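Local atomic coordinates of SusD homolog (Bacteroides ovatus, PDB entry 4F53), a protein that probably binds glycans, perhaps mucin O-glycans, at the bacterial cell surface as a SusD-family outer membrane lipoprotein. Residues R336-F342 with K434-P440. Residues are numbered along the deposited sequence.
Sequences RASEVAF and KWIANFP
Antiparallel helices can be joined by a small apolar patch flanked by polar links, and the TPR-like core of this SusD homolog offers a buried example. The opening turns of helix 337-349 run at 169° to the last turns of helix 423-438, the axes of the short segments approaching to 9.3 Å; Ser338 lies opposite Ala437 (CA to CA 6.8 Å) and Phe342 opposite Lys434 (5.9 Å). Phe342, chi1 m, lays one ring face over Lys434 CA (3.5 Å from CD2) and brings CE2 to 3.8 Å from Ala437 CB. Extended Arg336 (m, t, t, chi4 -88°) reaches along 434-440 to Phe439, where NH2 donates to Phe439 O at 2.8 Å; that carbonyl belongs to the cis peptide bond leading into Pro440. Glu339, t,t, accepts from Asn438 ND2 at OE1 (3.3 Å), Asn438 having an off-rotamer chi1 of -115°. Water 1 ties together Arg336 N, Glu339 OE1 and Asn438 OD1, while water 3 joins Glu339 OE2 to Lys434 NZ (2.9 Å each). Lys434 bends at chi3 (93°), its CD 3.6 Å from Phe342 CB. Beyond the pair, Arg203 and Glu448 form salt bridges with Glu339 and Lys434 respectively, and Ser338 OG, chi1 p, bonds to Glu372 of helix 358-372. Buried charge is thus matched by direct bonds, ordered water and neighbouring helices, so the contact combines polar links with apolar packing.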
ATOM      1  N   ARG A 336      -4.143   8.530  -3.824  1.00 27.19           N
ATOM      2  CA  ARG A 336      -5.120   9.498  -3.325  1.00 26.78           C
ATOM      3  C   ARG A 336      -4.485  10.842  -3.019  1.00 32.62           C
ATOM      4  O   ARG A 336      -3.368  10.892  -2.496  1.00 33.33           O
ATOM      5  CB  ARG A 336      -5.766   8.973  -2.040  1.00 22.12           C
ATOM      6  CG  ARG A 336      -6.520   7.661  -2.176  1.00 25.42           C
ATOM      7  CD  ARG A 336      -7.423   7.581  -0.979  1.00 24.16           C
ATOM      8  NE  ARG A 336      -8.230   6.364  -0.898  1.00 27.12           N
ATOM      9  CZ  ARG A 336      -9.428   6.218  -1.451  1.00 31.17           C
ATOM     10  NH1 ARG A 336      -9.934   7.170  -2.214  1.00 28.32           N
ATOM     11  NH2 ARG A 336     -10.106   5.095  -1.285  1.00 24.57           N
ATOM     12  N   ALA A 337      -5.228  11.927  -3.279  1.00 30.08           N
ATOM     13  CA  ALA A 337      -4.808  13.306  -2.947  1.00 29.21           C
ATOM     14  C   ALA A 337      -4.745  13.480  -1.431  1.00 30.55           C
ATOM     15  O   ALA A 337      -3.888  14.198  -0.966  1.00 30.55           O
ATOM     16  CB  ALA A 337      -5.772  14.333  -3.558  1.00 29.72           C
ATOM     17  N   SER A 338      -5.615  12.795  -0.660  1.00 25.28           N
ATOM     18  CA  SER A 338      -5.588  12.875   0.807  1.00 24.81           C
ATOM     19  C   SER A 338      -4.219  12.401   1.374  1.00 30.61           C
ATOM     20  O   SER A 338      -3.742  12.992   2.340  1.00 32.06           O
ATOM     21  CB  SER A 338      -6.745  12.093   1.426  1.00 23.01           C
ATOM     22  OG  SER A 338      -6.589  10.709   1.181  1.00 24.94           O
ATOM     23  N   GLU A 339      -3.555  11.417   0.723  1.00 28.79           N
ATOM     24  CA  GLU A 339      -2.211  10.915   1.115  1.00 29.34           C
ATOM     25  C   GLU A 339      -1.159  12.059   1.052  1.00 30.87           C
ATOM     26  O   GLU A 339      -0.368  12.210   1.969  1.00 30.84           O
ATOM     27  CB  GLU A 339      -1.785   9.739   0.212  1.00 30.86           C
ATOM     28  CG  GLU A 339      -0.421   9.147   0.563  1.00 40.69           C
ATOM     29  CD  GLU A 339       0.218   8.188  -0.431  1.00 48.93           C
ATOM     30  OE1 GLU A 339      -0.502   7.383  -1.070  1.00 41.91           O
ATOM     31  OE2 GLU A 339       1.464   8.212  -0.534  1.00 39.23           O
ATOM     32  N   VAL A 340      -1.235  12.899   0.018  1.00 26.78           N
ATOM     33  CA  VAL A 340      -0.347  14.030  -0.213  1.00 27.51           C
ATOM     34  C   VAL A 340      -0.518  15.076   0.892  1.00 29.55           C
ATOM     35  O   VAL A 340       0.475  15.600   1.393  1.00 28.80           O
ATOM     36  CB  VAL A 340      -0.588  14.626  -1.632  1.00 32.71           C
ATOM     37  CG1 VAL A 340       0.207  15.916  -1.829  1.00 32.20           C
ATOM     38  CG2 VAL A 340      -0.241  13.594  -2.710  1.00 32.47           C
ATOM     39  N   ALA A 341      -1.763  15.352   1.299  1.00 25.58           N
ATOM     40  CA  ALA A 341      -2.006  16.296   2.388  1.00 24.19           C
ATOM     41  C   ALA A 341      -1.396  15.758   3.719  1.00 27.17           C
ATOM     42  O   ALA A 341      -0.760  16.523   4.462  1.00 28.58           O
ATOM     43  CB  ALA A 341      -3.491  16.577   2.525  1.00 24.25           C
ATOM     44  N   PHE A 342      -1.497  14.444   3.961  1.00 22.37           N
ATOM     45  CA  PHE A 342      -0.919  13.817   5.156  1.00 22.58           C
ATOM     46  C   PHE A 342       0.607  13.764   5.079  1.00 27.28           C
ATOM     47  O   PHE A 342       1.270  13.920   6.105  1.00 28.63           O
ATOM     48  CB  PHE A 342      -1.511  12.425   5.409  1.00 23.44           C
ATOM     49  CG  PHE A 342      -2.954  12.490   5.866  1.00 24.38           C
ATOM     50  CD1 PHE A 342      -3.295  13.111   7.069  1.00 24.65           C
ATOM     51  CD2 PHE A 342      -3.965  11.860   5.133  1.00 25.04           C
ATOM     52  CE1 PHE A 342      -4.625  13.145   7.499  1.00 25.16           C
ATOM     53  CE2 PHE A 342      -5.287  11.874   5.586  1.00 26.46           C
ATOM     54  CZ  PHE A 342      -5.600  12.502   6.772  1.00 23.28           C
ATOM     55  N   LYS A 434      -3.946   9.014   7.888  1.00 21.39           N
ATOM     56  CA  LYS A 434      -3.519   8.645   6.526  1.00 20.40           C
ATOM     57  C   LYS A 434      -3.908   7.183   6.225  1.00 25.42           C
ATOM     58  O   LYS A 434      -4.347   6.870   5.130  1.00 26.25           O
ATOM     59  CB  LYS A 434      -2.000   8.844   6.356  1.00 19.84           C
ATOM     60  CG  LYS A 434      -1.527   8.623   4.912  1.00 25.96           C
ATOM     61  CD  LYS A 434      -0.134   9.174   4.660  1.00 33.13           C
ATOM     62  CE  LYS A 434       0.959   8.178   4.860  1.00 31.39           C
ATOM     63  NZ  LYS A 434       2.259   8.828   4.648  1.00 31.36           N
ATOM     64  N   TRP A 435      -3.737   6.303   7.207  1.00 23.87           N
ATOM     65  CA  TRP A 435      -4.048   4.873   7.119  1.00 23.24           C
ATOM     66  C   TRP A 435      -5.566   4.652   6.859  1.00 26.21           C
ATOM     67  O   TRP A 435      -5.897   3.893   5.949  1.00 26.03           O
ATOM     68  CB  TRP A 435      -3.568   4.164   8.381  1.00 20.64           C
ATOM     69  CG  TRP A 435      -3.858   2.694   8.441  1.00 21.31           C
ATOM     70  CD1 TRP A 435      -3.137   1.691   7.861  1.00 24.21           C
ATOM     71  CD2 TRP A 435      -4.886   2.059   9.217  1.00 21.82           C
ATOM     72  NE1 TRP A 435      -3.654   0.463   8.225  1.00 25.42           N
ATOM     73  CE2 TRP A 435      -4.711   0.660   9.083  1.00 27.04           C
ATOM     74  CE3 TRP A 435      -5.921   2.539  10.053  1.00 23.01           C
ATOM     75  CZ2 TRP A 435      -5.532  -0.271   9.752  1.00 26.50           C
ATOM     76  CZ3 TRP A 435      -6.739   1.617  10.695  1.00 25.12           C
ATOM     77  CH2 TRP A 435      -6.523   0.229  10.565  1.00 25.81           C
ATOM     78  N   ILE A 436      -6.459   5.328   7.607  1.00 21.68           N
ATOM     79  CA  ILE A 436      -7.906   5.251   7.358  1.00 22.07           C
ATOM     80  C   ILE A 436      -8.200   5.744   5.937  1.00 26.56           C
ATOM     81  O   ILE A 436      -8.852   5.035   5.166  1.00 28.66           O
ATOM     82  CB  ILE A 436      -8.758   6.043   8.404  1.00 25.83           C
ATOM     83  CG1 ILE A 436      -8.609   5.451   9.834  1.00 26.65           C
ATOM     84  CG2 ILE A 436     -10.239   6.076   7.983  1.00 25.85           C
ATOM     85  CD1 ILE A 436      -9.063   6.367  10.965  1.00 31.31           C
ATOM     86  N   ALA A 437      -7.671   6.920   5.569  1.00 22.01           N
ATOM     87  CA  ALA A 437      -7.913   7.515   4.260  1.00 22.14           C
ATOM     88  C   ALA A 437      -7.349   6.687   3.080  1.00 25.94           C
ATOM     89  O   ALA A 437      -7.915   6.752   1.993  1.00 26.70           O
ATOM     90  CB  ALA A 437      -7.340   8.922   4.210  1.00 22.43           C
ATOM     91  N   ASN A 438      -6.252   5.948   3.277  1.00 22.36           N
ATOM     92  CA  ASN A 438      -5.588   5.228   2.188  1.00 23.68           C
ATOM     93  C   ASN A 438      -6.149   3.857   1.924  1.00 28.61           C
ATOM     94  O   ASN A 438      -5.723   3.214   0.964  1.00 27.91           O
ATOM     95  CB  ASN A 438      -4.072   5.139   2.382  1.00 25.86           C
ATOM     96  CG  ASN A 438      -3.316   5.884   1.320  1.00 40.88           C
ATOM     97  OD1 ASN A 438      -3.895   6.353   0.344  1.00 33.32           O
ATOM     98  ND2 ASN A 438      -2.006   6.026   1.489  1.00 32.89           N
ATOM     99  N   PHE A 439      -7.154   3.425   2.683  1.00 26.84           N
ATOM    100  CA  PHE A 439      -7.819   2.172   2.359  1.00 26.33           C
ATOM    101  C   PHE A 439      -8.333   2.246   0.883  1.00 29.90           C
ATOM    102  O   PHE A 439      -8.844   3.297   0.517  1.00 29.04           O
ATOM    103  CB  PHE A 439      -8.984   1.945   3.334  1.00 28.06           C
ATOM    104  CG  PHE A 439      -9.829   0.731   3.001  1.00 28.40           C
ATOM    105  CD1 PHE A 439      -9.488  -0.527   3.486  1.00 29.70           C
ATOM    106  CD2 PHE A 439     -10.960   0.849   2.201  1.00 28.26           C
ATOM    107  CE1 PHE A 439     -10.267  -1.649   3.175  1.00 31.32           C
ATOM    108  CE2 PHE A 439     -11.732  -0.276   1.880  1.00 31.60           C
ATOM    109  CZ  PHE A 439     -11.387  -1.513   2.370  1.00 29.50           C
ATOM    110  N   PRO A 440      -8.217   1.199   0.017  1.00 26.39           N
ATOM    111  CA  PRO A 440      -7.675  -0.156   0.252  1.00 26.13           C
ATOM    112  C   PRO A 440      -6.201  -0.343  -0.210  1.00 29.35           C
ATOM    113  O   PRO A 440      -5.798  -1.461  -0.534  1.00 28.09           O
ATOM    114  CB  PRO A 440      -8.642  -1.021  -0.595  1.00 27.67           C
ATOM    115  CG  PRO A 440      -8.929  -0.164  -1.810  1.00 30.90           C
ATOM    116  CD  PRO A 440      -8.766   1.302  -1.353  1.00 26.67           C
TER
HETATM  117  O   HOH W   1      -2.793   6.554  -2.064  1.00 33.06           O
HETATM  118  O   HOH W   2      -4.524   8.987   2.450  1.00 49.49           O
HETATM  119  O   HOH W   3       2.665   7.780   2.020  1.00 37.24           O
HETATM  120  O   HOH W   4       2.649  11.099   6.049  1.00 28.87           O